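Local atomic coordinates of UBP3-associated protein BRE5 (Saccharomyces cerevisiae, PDB entry 2QIY), a protein that works together with the ubiquitin protease UBP3 in de-ubiquitination linked to sec23, binds mRNA, and is represented here by its NTF2 domain. Residues Ser84-Asp90 with Thr109-Thr115; Met26-Ser31 with Asp79-Leu85; Lys56-Leu60 with Thr117-Lys121; Val11-Phe16 with Ile92-Tyr96. All blocks are in the same frame, centred on the assembly; numbering follows the deposited sequence.

Interaction 1 (Ser84-Asp90 with Thr109-Thr115); sequences SLKLKLD and TGEMFWT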
loop_
_atom_site.group_PDB
_atom_site.type_symbol
_atom_site.label_atom_id
_atom_site.label_comp_id
_atom_site.label_asym_id
_atom_site.label_seq_id
_atom_site.Cartn_x
_atom_site.Cartn_y
_atom_site.Cartn_z
ATOM N N SER A 84 21.285 -2.103 7.821
ATOM C CA SER A 84 20.779 -2.471 9.144
ATOM C C SER A 84 19.255 -2.640 9.138
ATOM O O SER A 84 18.660 -2.872 10.186
ATOM C CB SER A 84 21.227 -1.454 10.195
ATOM O OG SER A 84 20.517 -0.224 10.090
ATOM N N LEU A 85 18.644 -2.571 7.948
ATOM C CA LEU A 85 17.185 -2.665 7.828
ATOM C C LEU A 85 16.729 -4.096 8.071
ATOM O O LEU A 85 17.339 -5.045 7.578
ATOM C CB LEU A 85 16.731 -2.163 6.457
ATOM C CG LEU A 85 15.225 -2.154 6.148
ATOM C CD1 LEU A 85 14.856 -1.065 5.140
ATOM C CD2 LEU A 85 14.769 -3.546 5.651
ATOM N N LYS A 86 15.647 -4.226 8.838
ATOM C CA LYS A 86 15.101 -5.513 9.238
ATOM C C LYS A 86 13.575 -5.406 9.137
ATOM O O LYS A 86 13.001 -4.320 9.211
ATOM C CB LYS A 86 15.518 -5.787 10.684
ATOM C CG LYS A 86 17.045 -5.972 10.844
ATOM C CD LYS A 86 17.479 -5.965 12.298
ATOM C CE LYS A 86 18.980 -6.101 12.388
ATOM N NZ LYS A 86 19.352 -7.531 12.398
ATOM N N LEU A 87 12.898 -6.527 8.947
ATOM C CA LEU A 87 11.434 -6.447 8.931
ATOM C C LEU A 87 10.762 -7.753 9.218
ATOM O O LEU A 87 11.357 -8.823 9.043
ATOM C CB LEU A 87 10.875 -5.874 7.611
ATOM C CG LEU A 87 11.014 -6.728 6.345
ATOM C CD1 LEU A 87 9.916 -6.316 5.348
ATOM C CD2 LEU A 87 12.419 -6.551 5.751
ATOM N N LYS A 88 9.521 -7.614 9.673
ATOM C CA LYS A 88 8.546 -8.694 9.695
ATOM C C LYS A 88 7.609 -8.432 8.526
ATOM O O LYS A 88 6.940 -7.392 8.478
ATOM C CB LYS A 88 7.788 -8.685 11.015
ATOM C CG LYS A 88 6.684 -9.719 11.075
ATOM C CD LYS A 88 6.016 -9.761 12.445
ATOM C CE LYS A 88 4.929 -10.821 12.448
ATOM N NZ LYS A 88 4.326 -10.983 13.800
ATOM N N LEU A 89 7.635 -9.318 7.536
ATOM C CA LEU A 89 6.762 -9.177 6.344
ATOM C C LEU A 89 5.452 -9.903 6.666
ATOM O O LEU A 89 5.458 -11.118 6.883
ATOM C CB LEU A 89 7.434 -9.825 5.118
ATOM C CG LEU A 89 7.193 -9.415 3.657
ATOM C CD1 LEU A 89 7.125 -10.618 2.726
ATOM C CD2 LEU A 89 6.113 -8.325 3.374
ATOM N N ASP A 90 4.336 -9.166 6.718
ATOM C CA ASP A 90 3.044 -9.741 7.137
ATOM C C ASP A 90 2.161 -10.223 5.972
ATOM O O ASP A 90 1.508 -11.269 6.062
ATOM C CB ASP A 90 2.214 -8.720 7.916
ATOM C CG ASP A 90 2.749 -8.440 9.321
ATOM O OD1 ASP A 90 2.636 -7.274 9.727
ATOM O OD2 ASP A 90 3.233 -9.357 10.026
ATOM N N THR A 109 2.935 -5.477 3.324
ATOM C CA THR A 109 2.811 -4.682 4.556
ATOM C C THR A 109 3.525 -5.439 5.632
ATOM O O THR A 109 3.675 -6.671 5.550
ATOM C CB THR A 109 1.344 -4.440 5.047
ATOM O OG1 THR A 109 0.819 -5.630 5.671
ATOM C CG2 THR A 109 0.422 -4.008 3.911
ATOM N N GLY A 110 3.924 -4.725 6.673
ATOM C CA GLY A 110 4.643 -5.388 7.763
ATOM C C GLY A 110 5.096 -4.379 8.785
ATOM O O GLY A 110 4.539 -3.276 8.867
ATOM N N GLU A 111 6.122 -4.758 9.535
ATOM C CA GLU A 111 6.708 -3.894 10.558
ATOM C C GLU A 111 8.210 -3.878 10.331
ATOM O O GLU A 111 8.841 -4.922 10.249
ATOM C CB GLU A 111 6.315 -4.368 11.956
ATOM C CG GLU A 111 4.790 -4.234 12.168
ATOM C CD GLU A 111 4.308 -4.362 13.606
ATOM O OE1 GLU A 111 5.120 -4.489 14.545
ATOM O OE2 GLU A 111 3.062 -4.247 13.772
ATOM N N MET A 112 8.735 -2.671 10.142
ATOM C CA MET A 112 10.117 -2.463 9.742
ATOM C C MET A 112 10.886 -1.844 10.897
ATOM O O MET A 112 10.346 -1.047 11.662
ATOM C CB MET A 112 10.132 -1.527 8.505
ATOM C CG MET A 112 11.493 -1.281 7.940
ATOM S SD MET A 112 11.309 -0.383 6.386
ATOM C CE MET A 112 10.667 -1.675 5.337
ATOM N N PHE A 113 12.147 -2.215 11.045
ATOM C CA PHE A 113 12.996 -1.543 12.028
ATOM C C PHE A 113 14.436 -1.610 11.534
ATOM O O PHE A 113 14.712 -2.166 10.459
ATOM C CB PHE A 113 12.830 -2.113 13.440
ATOM C CG PHE A 113 13.260 -3.565 13.595
ATOM C CD1 PHE A 113 14.420 -3.871 14.314
ATOM C CD2 PHE A 113 12.483 -4.599 13.083
ATOM C CE1 PHE A 113 14.821 -5.185 14.479
ATOM C CE2 PHE A 113 12.880 -5.962 13.267
ATOM C CZ PHE A 113 14.042 -6.229 13.955
ATOM N N TRP A 114 15.320 -0.959 12.274
ATOM C CA TRP A 114 16.745 -1.030 11.977
ATOM C C TRP A 114 17.400 -1.479 13.267
ATOM O O TRP A 114 16.811 -1.374 14.361
ATOM C CB TRP A 114 17.252 0.342 11.504
ATOM C CG TRP A 114 16.661 0.752 10.151
ATOM C CD1 TRP A 114 17.289 0.690 8.921
ATOM C CD2 TRP A 114 15.354 1.256 9.906
ATOM N NE1 TRP A 114 16.437 1.116 7.935
ATOM C CE2 TRP A 114 15.241 1.472 8.507
ATOM C CE3 TRP A 114 14.253 1.562 10.734
ATOM C CZ2 TRP A 114 14.072 1.988 7.917
ATOM C CZ3 TRP A 114 13.073 2.058 10.131
ATOM C CH2 TRP A 114 13.001 2.252 8.744
ATOM N N THR A 115 18.615 -2.005 13.182
ATOM C CA THR A 115 19.305 -2.444 14.393
ATOM C C THR A 115 19.136 -1.444 15.530
ATOM O O THR A 115 19.467 -0.253 15.388
ATOM C CB THR A 115 20.791 -2.666 14.102
ATOM O OG1 THR A 115 20.897 -3.560 12.984
ATOM C CG2 THR A 115 21.491 -3.235 15.341
HETATM O O HOH W 1 20.515 1.284 12.870
HETATM O O HOH W 2 0.617 -5.593 8.304
#

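Interaction 2 (Met26-Ser31 with Asp79-Leu85); sequences MRTDPS and DAKVRSL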
loop_
_atom_site.group_PDB
_atom_site.type_symbol
_atom_site.label_atom_id
_atom_site.label_comp_id
_atom_site.label_asym_id
_atom_site.label_seq_id
_atom_site.Cartn_x
_atom_site.Cartn_y
_atom_site.Cartn_z
ATOM N N MET A 26 19.419 -5.286 0.511
ATOM C CA MET A 26 19.695 -4.158 1.394
ATOM C C MET A 26 20.703 -4.519 2.458
ATOM O O MET A 26 21.555 -3.703 2.813
ATOM C CB MET A 26 18.427 -3.690 2.081
ATOM C CG MET A 26 17.447 -3.183 1.085
ATOM S SD MET A 26 16.192 -2.229 1.930
ATOM C CE MET A 26 15.332 -1.519 0.510
ATOM N N ARG A 27 20.571 -5.726 2.992
ATOM C CA ARG A 27 21.505 -6.209 3.983
ATOM C C ARG A 27 22.884 -6.383 3.365
ATOM O O ARG A 27 23.894 -5.993 3.957
ATOM C CB ARG A 27 21.038 -7.551 4.523
ATOM C CG ARG A 27 21.813 -8.076 5.735
ATOM C CD ARG A 27 21.246 -9.427 6.172
ATOM N NE ARG A 27 21.308 -10.382 5.063
ATOM C CZ ARG A 27 20.472 -11.402 4.849
ATOM N NH1 ARG A 27 19.462 -11.658 5.676
ATOM N NH2 ARG A 27 20.658 -12.179 3.785
ATOM N N THR A 28 22.921 -6.977 2.183
ATOM C CA THR A 28 24.195 -7.424 1.625
ATOM C C THR A 28 24.993 -6.357 0.882
ATOM O O THR A 28 26.234 -6.358 0.972
ATOM C CB THR A 28 24.042 -8.696 0.751
ATOM O OG1 THR A 28 23.245 -8.398 -0.381
ATOM C CG2 THR A 28 23.363 -9.793 1.518
ATOM N N ASP A 29 24.316 -5.480 0.133
ATOM C CA ASP A 29 25.039 -4.437 -0.622
ATOM C C ASP A 29 24.147 -3.330 -1.166
ATOM O O ASP A 29 23.665 -3.425 -2.297
ATOM C CB ASP A 29 25.855 -5.048 -1.764
ATOM C CG ASP A 29 26.819 -4.053 -2.389
ATOM O OD1 ASP A 29 26.737 -2.834 -2.068
ATOM O OD2 ASP A 29 27.666 -4.488 -3.209
ATOM N N PRO A 30 23.923 -2.268 -0.371
ATOM C CA PRO A 30 23.068 -1.149 -0.804
ATOM C C PRO A 30 23.511 -0.496 -2.120
ATOM O O PRO A 30 22.682 0.062 -2.836
ATOM C CB PRO A 30 23.184 -0.154 0.362
ATOM C CG PRO A 30 23.468 -1.021 1.565
ATOM C CD PRO A 30 24.409 -2.080 1.013
ATOM N N SER A 31 24.811 -0.541 -2.399
ATOM C CA SER A 31 25.369 0.102 -3.601
ATOM C C SER A 31 25.023 -0.603 -4.903
ATOM O O SER A 31 25.320 -0.062 -5.979
ATOM C CB SER A 31 26.899 0.286 -3.475
ATOM O OG SER A 31 27.603 -0.921 -3.736
ATOM N N ASP A 79 24.362 3.799 2.943
ATOM C CA ASP A 79 24.799 2.402 2.970
ATOM C C ASP A 79 24.707 1.765 4.374
ATOM O O ASP A 79 24.101 0.706 4.545
ATOM C CB ASP A 79 26.232 2.288 2.417
ATOM C CG ASP A 79 26.609 0.865 2.048
ATOM O OD1 ASP A 79 26.883 0.093 2.979
ATOM O OD2 ASP A 79 26.662 0.535 0.829
ATOM N N ALA A 80 25.327 2.398 5.374
ATOM C CA ALA A 80 25.381 1.816 6.712
ATOM C C ALA A 80 23.987 1.590 7.296
ATOM O O ALA A 80 23.681 0.519 7.863
ATOM C CB ALA A 80 26.225 2.699 7.636
ATOM N N LYS A 81 23.134 2.599 7.154
ATOM C CA LYS A 81 21.753 2.530 7.645
ATOM C C LYS A 81 20.939 1.466 6.914
ATOM O O LYS A 81 20.252 0.672 7.526
ATOM C CB LYS A 81 21.071 3.886 7.480
ATOM C CG LYS A 81 20.938 4.675 8.755
ATOM C CD LYS A 81 19.796 4.100 9.591
ATOM C CE LYS A 81 20.055 4.276 11.085
ATOM N NZ LYS A 81 19.084 3.506 11.924
ATOM N N VAL A 82 21.055 1.446 5.590
ATOM C CA VAL A 82 20.299 0.530 4.752
ATOM C C VAL A 82 20.688 -0.920 5.117
ATOM O O VAL A 82 19.824 -1.800 5.220
ATOM C CB VAL A 82 20.519 0.851 3.228
ATOM C CG1 VAL A 82 19.986 -0.280 2.364
ATOM C CG2 VAL A 82 19.861 2.208 2.852
ATOM N N ARG A 83 21.975 -1.153 5.386
ATOM C CA ARG A 83 22.458 -2.488 5.734
ATOM C C ARG A 83 21.821 -3.014 7.023
ATOM O O ARG A 83 21.855 -4.218 7.311
ATOM C CB ARG A 83 23.981 -2.454 5.907
ATOM C CG ARG A 83 24.740 -2.495 4.587
ATOM C CD ARG A 83 26.261 -2.502 4.820
ATOM N NE ARG A 83 26.987 -2.567 3.543
ATOM C CZ ARG A 83 27.488 -3.686 3.034
ATOM N NH1 ARG A 83 27.381 -4.819 3.714
ATOM N NH2 ARG A 83 28.134 -3.671 1.865
ATOM N N SER A 84 21.285 -2.103 7.821
ATOM C CA SER A 84 20.779 -2.471 9.144
ATOM C C SER A 84 19.255 -2.640 9.138
ATOM O O SER A 84 18.660 -2.872 10.186
ATOM C CB SER A 84 21.227 -1.454 10.195
ATOM O OG SER A 84 20.517 -0.224 10.090
ATOM N N LEU A 85 18.644 -2.571 7.948
ATOM C CA LEU A 85 17.185 -2.665 7.828
ATOM C C LEU A 85 16.729 -4.096 8.071
ATOM O O LEU A 85 17.339 -5.045 7.578
ATOM C CB LEU A 85 16.731 -2.163 6.457
ATOM C CG LEU A 85 15.225 -2.154 6.148
ATOM C CD1 LEU A 85 14.856 -1.065 5.140
ATOM C CD2 LEU A 85 14.769 -3.546 5.651
HETATM O O HOH W 3 25.746 -5.963 6.025
HETATM O O HOH W 4 28.279 -1.407 0.107
#

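Interaction 3 (Lys56-Leu60 with Thr117-Lys121); sequences KDDVL and TPVYK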
loop_
_atom_site.group_PDB
_atom_site.type_symbol
_atom_site.label_atom_id
_atom_site.label_comp_id
_atom_site.label_asym_id
_atom_site.label_seq_id
_atom_site.Cartn_x
_atom_site.Cartn_y
_atom_site.Cartn_z
ATOM N N LYS A 56 7.663 8.850 21.088
ATOM C CA LYS A 56 8.190 9.508 19.922
ATOM C C LYS A 56 7.437 9.010 18.676
ATOM O O LYS A 56 6.456 8.245 18.761
ATOM C CB LYS A 56 9.711 9.304 19.795
ATOM C CG LYS A 56 10.129 7.882 19.445
ATOM C CD LYS A 56 11.429 7.853 18.658
ATOM C CE LYS A 56 11.694 6.450 18.102
ATOM N NZ LYS A 56 13.152 6.071 18.173
ATOM N N ASP A 57 7.904 9.467 17.523
ATOM C CA ASP A 57 7.219 9.260 16.256
ATOM C C ASP A 57 7.152 7.798 15.891
ATOM O O ASP A 57 8.159 7.103 15.921
ATOM C CB ASP A 57 7.960 9.982 15.127
ATOM C CG ASP A 57 8.081 11.486 15.348
ATOM O OD1 ASP A 57 8.884 12.116 14.608
ATOM O OD2 ASP A 57 7.380 12.041 16.229
ATOM N N ASP A 58 5.970 7.329 15.519
ATOM C CA ASP A 58 5.893 5.965 15.048
ATOM C C ASP A 58 5.710 5.922 13.541
ATOM O O ASP A 58 5.396 4.881 12.974
ATOM C CB ASP A 58 4.840 5.171 15.814
ATOM C CG ASP A 58 3.412 5.556 15.450
ATOM O OD1 ASP A 58 2.521 4.755 15.800
ATOM O OD2 ASP A 58 3.189 6.616 14.809
ATOM N N VAL A 59 5.932 7.067 12.890
ATOM C CA VAL A 59 6.106 7.078 11.441
ATOM C C VAL A 59 7.407 7.793 11.066
ATOM O O VAL A 59 7.989 8.535 11.871
ATOM C CB VAL A 59 4.925 7.743 10.692
ATOM C CG1 VAL A 59 3.614 6.992 10.947
ATOM C CG2 VAL A 59 4.806 9.243 11.064
ATOM N N LEU A 60 7.863 7.555 9.844
ATOM C CA LEU A 60 9.055 8.232 9.355
ATOM C C LEU A 60 8.689 8.946 8.077
ATOM O O LEU A 60 7.792 8.485 7.349
ATOM C CB LEU A 60 10.171 7.231 9.053
ATOM C CG LEU A 60 10.660 6.438 10.272
ATOM C CD1 LEU A 60 11.509 5.306 9.788
ATOM C CD2 LEU A 60 11.429 7.302 11.249
ATOM N N THR A 117 16.437 -0.061 16.811
ATOM C CA THR A 117 15.330 0.904 16.801
ATOM C C THR A 117 14.004 0.232 17.126
ATOM O O THR A 117 13.898 -0.996 17.034
ATOM C CB THR A 117 15.147 1.636 15.445
ATOM O OG1 THR A 117 14.436 0.805 14.519
ATOM C CG2 THR A 117 16.484 2.082 14.865
ATOM N N PRO A 118 12.975 1.029 17.495
ATOM C CA PRO A 118 11.635 0.436 17.570
ATOM C C PRO A 118 11.106 0.108 16.180
ATOM O O PRO A 118 11.678 0.537 15.167
ATOM C CB PRO A 118 10.774 1.539 18.185
ATOM C CG PRO A 118 11.533 2.790 17.947
ATOM C CD PRO A 118 12.978 2.457 17.877
ATOM N N VAL A 119 9.989 -0.618 16.136
ATOM C CA VAL A 119 9.340 -0.915 14.854
ATOM C C VAL A 119 8.490 0.271 14.349
ATOM O O VAL A 119 8.074 1.154 15.121
ATOM C CB VAL A 119 8.410 -2.124 14.935
ATOM C CG1 VAL A 119 9.223 -3.385 15.262
ATOM C CG2 VAL A 119 7.295 -1.882 15.997
ATOM N N TYR A 120 8.243 0.230 13.037
ATOM C CA TYR A 120 7.364 1.149 12.342
ATOM C C TYR A 120 6.534 0.320 11.371
ATOM O O TYR A 120 7.096 -0.488 10.598
ATOM C CB TYR A 120 8.193 2.119 11.516
ATOM C CG TYR A 120 9.138 2.965 12.321
ATOM C CD1 TYR A 120 10.380 2.481 12.709
ATOM C CD2 TYR A 120 8.776 4.257 12.696
ATOM C CE1 TYR A 120 11.277 3.262 13.440
ATOM C CE2 TYR A 120 9.639 5.057 13.417
ATOM C CZ TYR A 120 10.903 4.549 13.803
ATOM O OH TYR A 120 11.768 5.318 14.555
ATOM N N LYS A 121 5.220 0.501 11.396
ATOM C CA LYS A 121 4.322 -0.240 10.499
ATOM C C LYS A 121 4.479 0.364 9.134
ATOM O O LYS A 121 4.622 1.584 9.031
ATOM C CB LYS A 121 2.878 -0.033 10.898
ATOM C CG LYS A 121 2.416 -0.900 12.048
ATOM C CD LYS A 121 0.884 -1.025 11.911
ATOM C CE LYS A 121 0.341 -2.313 12.536
ATOM N NZ LYS A 121 0.922 -3.570 12.022
HETATM O O HOH W 5 10.969 7.870 15.175
HETATM O O HOH W 6 4.094 2.470 13.107
#

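Interaction 4 (Val11-Phe16 with Ile92-Tyr96); sequences VQDICF and IDFQY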
loop_
_atom_site.group_PDB
_atom_site.type_symbol
_atom_site.label_atom_id
_atom_site.label_comp_id
_atom_site.label_asym_id
_atom_site.label_seq_id
_atom_site.Cartn_x
_atom_site.Cartn_y
_atom_site.Cartn_z
ATOM N N VAL A 11 3.037 -16.611 -10.490
ATOM C CA VAL A 11 3.105 -15.193 -10.139
ATOM C C VAL A 11 3.306 -15.004 -8.627
ATOM O O VAL A 11 4.075 -14.136 -8.205
ATOM C CB VAL A 11 1.899 -14.385 -10.705
ATOM C CG1 VAL A 11 0.570 -14.965 -10.236
ATOM C CG2 VAL A 11 2.022 -12.906 -10.357
ATOM N N GLN A 12 2.645 -15.828 -7.814
ATOM C CA GLN A 12 2.859 -15.775 -6.364
ATOM C C GLN A 12 4.323 -16.078 -6.024
ATOM O O GLN A 12 4.930 -15.404 -5.185
ATOM C CB GLN A 12 1.934 -16.741 -5.619
ATOM C CG GLN A 12 2.004 -16.572 -4.104
ATOM C CD GLN A 12 1.288 -17.667 -3.350
ATOM O OE1 GLN A 12 1.693 -18.837 -3.382
ATOM N NE2 GLN A 12 0.218 -17.296 -2.657
ATOM N N ASP A 13 4.867 -17.100 -6.683
ATOM C CA ASP A 13 6.282 -17.458 -6.567
ATOM C C ASP A 13 7.198 -16.292 -6.869
ATOM O O ASP A 13 8.100 -16.005 -6.083
ATOM C CB ASP A 13 6.643 -18.609 -7.516
ATOM C CG ASP A 13 6.304 -19.972 -6.951
ATOM O OD1 ASP A 13 5.837 -20.046 -5.790
ATOM O OD2 ASP A 13 6.509 -20.970 -7.682
ATOM N N ILE A 14 6.984 -15.621 -8.000
ATOM C CA ILE A 14 7.891 -14.534 -8.344
ATOM C C ILE A 14 7.760 -13.345 -7.385
ATOM O O ILE A 14 8.767 -12.717 -7.051
ATOM C CB ILE A 14 7.950 -14.138 -9.876
ATOM C CG1 ILE A 14 7.270 -12.799 -10.196
ATOM C CG2 ILE A 14 7.649 -15.342 -10.811
ATOM C CD1 ILE A 14 5.779 -12.864 -10.305
ATOM N N CYS A 15 6.543 -13.078 -6.907
ATOM C CA CYS A 15 6.343 -11.985 -5.931
ATOM C C CYS A 15 7.046 -12.267 -4.613
ATOM O O CYS A 15 7.673 -11.384 -4.041
ATOM C CB CYS A 15 4.867 -11.732 -5.665
ATOM S SG CYS A 15 4.016 -11.059 -7.072
ATOM N N PHE A 16 6.951 -13.509 -4.142
ATOM C CA PHE A 16 7.571 -13.865 -2.881
ATOM C C PHE A 16 9.095 -13.799 -2.999
ATOM O O PHE A 16 9.758 -13.211 -2.126
ATOM C CB PHE A 16 7.099 -15.235 -2.403
ATOM C CG PHE A 16 7.579 -15.585 -1.029
ATOM C CD1 PHE A 16 6.833 -15.230 0.091
ATOM C CD2 PHE A 16 8.779 -16.283 -0.853
ATOM C CE1 PHE A 16 7.273 -15.562 1.376
ATOM C CE2 PHE A 16 9.232 -16.622 0.425
ATOM C CZ PHE A 16 8.477 -16.260 1.545
ATOM N N ILE A 92 1.211 -10.042 1.471
ATOM C CA ILE A 92 1.556 -9.763 0.094
ATOM C C ILE A 92 0.250 -9.817 -0.698
ATOM O O ILE A 92 -0.543 -10.769 -0.524
ATOM C CB ILE A 92 2.512 -10.838 -0.489
ATOM C CG1 ILE A 92 3.821 -10.913 0.334
ATOM C CG2 ILE A 92 2.769 -10.584 -1.994
ATOM C CD1 ILE A 92 4.731 -12.101 0.010
ATOM N N ASP A 93 0.056 -8.807 -1.555
ATOM C CA ASP A 93 -1.045 -8.776 -2.542
ATOM C C ASP A 93 -0.437 -8.497 -3.901
ATOM O O ASP A 93 0.504 -7.722 -4.007
ATOM C CB ASP A 93 -2.030 -7.644 -2.230
ATOM C CG ASP A 93 -2.737 -7.842 -0.918
ATOM O OD1 ASP A 93 -3.654 -8.685 -0.876
ATOM O OD2 ASP A 93 -2.369 -7.165 0.072
ATOM N N PHE A 94 -0.976 -9.122 -4.950
ATOM C CA PHE A 94 -0.496 -8.789 -6.294
ATOM C C PHE A 94 -1.606 -8.785 -7.316
ATOM O O PHE A 94 -2.647 -9.437 -7.132
ATOM C CB PHE A 94 0.613 -9.747 -6.739
ATOM C CG PHE A 94 0.182 -11.192 -6.765
ATOM C CD1 PHE A 94 -0.435 -11.725 -7.888
ATOM C CD2 PHE A 94 0.379 -12.007 -5.651
ATOM C CE1 PHE A 94 -0.838 -13.061 -7.912
ATOM C CE2 PHE A 94 -0.033 -13.356 -5.665
ATOM C CZ PHE A 94 -0.638 -13.871 -6.788
ATOM N N GLN A 95 -1.356 -8.060 -8.410
ATOM C CA GLN A 95 -2.164 -8.145 -9.644
ATOM C C GLN A 95 -1.266 -7.917 -10.853
ATOM O O GLN A 95 -0.208 -7.299 -10.743
ATOM C CB GLN A 95 -3.268 -7.081 -9.668
ATOM C CG GLN A 95 -4.313 -7.136 -8.549
ATOM C CD GLN A 95 -5.276 -5.938 -8.587
ATOM O OE1 GLN A 95 -4.980 -4.908 -9.207
ATOM N NE2 GLN A 95 -6.423 -6.071 -7.928
ATOM N N TYR A 96 -1.718 -8.363 -12.027
ATOM C CA TYR A 96 -1.049 -8.001 -13.261
ATOM C C TYR A 96 -1.513 -6.604 -13.677
ATOM O O TYR A 96 -2.603 -6.170 -13.298
ATOM C CB TYR A 96 -1.349 -9.015 -14.366
ATOM C CG TYR A 96 -0.489 -10.253 -14.304
ATOM C CD1 TYR A 96 -1.050 -11.508 -14.060
ATOM C CD2 TYR A 96 0.893 -10.170 -14.488
ATOM C CE1 TYR A 96 -0.249 -12.655 -14.007
ATOM C CE2 TYR A 96 1.698 -11.303 -14.440
ATOM C CZ TYR A 96 1.128 -12.537 -14.198
ATOM O OH TYR A 96 1.942 -13.657 -14.166
#

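Interaction 1 (Ser84-Asp90 with Thr109-Thr115)
Lys86 CB sits over one face of the Phe113 ring, 3.7 Å from the ring centroid and 16° off the normal, a CH-pi contact. Lys86 CD also touches Phe113 CE1, at 3.5 Å. With Phe113 CG held between backbone N and carbonyl carbon (chi1 64°), the ring leans back over strand 85-90. The Trp114 indole receives Ser84 OG at its edge, in plane, 3.6 Å from CD1, while Met112 CG lies over one indole face; Ser84 OG donates to Lys81 O, and Trp114 NE1 is hydrogen-bonded to Tyr48 OH. On the same side of the sheet, Leu85 CD1 meets Met112 SD at 3.8 Å. Were a serine in place of Phe113, Lys86 CB and CD would probably lose the ring they lie against, leaving the chain anchored mainly at its amino end.

The backbones form an antiparallel ladder, their axes at 158°, in the hairpin of strands 85-97 and 103-114 of the NTF2 domain. The hydrogen bonds from Lys86 N to Phe113 O and from Lys88 N to Glu111 O are both 2.8 Å, and each pair bonds both ways. Gly110 makes a CA-H...O contact of 3.1 Å from its CA to Lys88 O, which a side chain there would strike. Leu87 to Leu89 pair with a strand of another protein's chain, whose acidic side chain forms a salt bridge with Lys86 NZ, consistent with the ring helping to position a lysine used at the interface.

Interaction 2 (Met26-Ser31 with Asp79-Leu85)
Pro30, just past the C-terminal end of helix 11-28, wedges against Val82 of the short helix 79-82, with Pro30 CG 3.6 Å from Val82 CG1. The proline ring also meets the Arg83 side chain at about a right angle, CG to CG at 3.6 Å, and its CD lies over one face of the guanidinium. Deeper in, Met26 SD touches Leu85 CD1 at 3.7 Å and Met26 CB leans on the same Val82 methyl. These residues fasten the helix that crosses the sheet of the NTF2 domain to the segment leading into strand 85-97, where a type I turn from Val82 to Leu85 redirects the chain.

Arg83 organises the polar side of the contact. Its chain runs extended from CG to NE (chi2 -178°, chi3 179°), and NE makes a salt bridge of 2.7 Å to the syn lone pair of Asp79 OD1, lying in the guanidinium plane. A water at the guanidinium edge accepts from Arg83 NH2 and donates to both Asp79 OD2 and Asp29 OD1, and so stands between two carboxylates 4.4 Å apart that would otherwise be likely to repel. A second water links Arg83 NH1 to Arg27 O. On the backbone, Arg83 CA directs a C-H toward Met26 O at 3.3 Å.

Interaction 3 (Lys56-Leu60 with Thr117-Lys121)
Tyr120 and Leu60 both hold CG anti to their own carbonyl carbon (chi1 -61° and -62°), and this turns the ring and the isobutyl group into each other at about a right angle. The contact fastens the loop between strands 41-46 and 62-66 to the segment leading into strand 120-130 in the NTF2 domain's sheet. Leu60 CD1 stands almost exactly over the ring centre, 3.9 Å from the centroid and 3° off the normal, a CH-pi contact, with Leu60 CG 3.6 Å from Tyr120 CE2. At the ring edge, near its plane, Asp58 O approaches Tyr120 CD2 to 3.4 Å. Tyr120 also has a cation-pi contact with a basic side chain of another protein's chain. Lys56 reaches Pro118 tip to tip, NZ lying 3.6 Å from CD. No direct hydrogen bond joins the segments; two waters do that work. One donates to Asp58 O and accepts from Lys121 N; the other, in the ring plane, donates to Asp57 O and lies 2.7 Å from Tyr120 OH.

Interaction 4 (Val11-Phe16 with Ile92-Tyr96)
Helix 11-16, whose residues Val11, Cys15 and Phe16 meet strand 92-96, crosses it at 124° between N-to-C directions, with the axes 9.5 Å apart at closest approach. Apolar contacts fill that separation, mostly from side chains, and no hydrogen bond crosses it. Phe94 is the central piece: its CG lies between backbone N and carbonyl carbon (chi1 59°), which raises the ring against the first turn of the helix. Val11 CG1 presses on Phe94 CE1 at 3.3 Å, and the carbonyl carbon of Val11 lies over one ring face. Gln12 CA approaches Phe94 CE2 at 3.8 Å. From the next turn, Cys15 SG comes in obliquely, 4.5 Å from the ring centroid, as a sulfur-aromatic contact, and also touches Phe94 CB at 3.7 Å.

This is the NTF2 arrangement of a long helix laid across a curved sheet. Ile92 and Phe94 point to the helix; Asp93 and Gln95 point away, Asp93 forming a salt bridge with Arg145 and Gln95 a hydrogen bond with Thr44, both of the second subunit. Phe94 itself makes a cation-pi contact with Lys64 of the second subunit. A serine at Phe94 would probably open a gap beneath Val11 and Cys15 and deprive that lysine of its aromatic partner. Toward the two ends of the segment, Tyr96 OH rests on Val11 CB at 3.5 Å, and Ile92 CD1 meets Phe16 CD1 at 3.8 Å.

How the interactions relate
From the N terminus, helix 11-28 opens interaction 4 at its start and interaction 2 at its end, and the loop at 56-60 then opens interaction 3. Interaction 2 closes first, at 79-85, wholly within the span of interaction 4. Interaction 1 opens at 84-90, sharing Ser84 and Leu85 with interaction 2; interaction 4 closes at 92-96, crossing interaction 1, which closes at 109-115. Interaction 3 closes last, at 117-121, so that it encloses interaction 1 and crosses interactions 2 and 4. Helix 11-28 is thereby tied at both ends to strand 85-97 or its approach, while interactions 1 and 3 join through neighbouring strands 103-114 and 120-130, with a Glu111-Lys121 salt bridge between them.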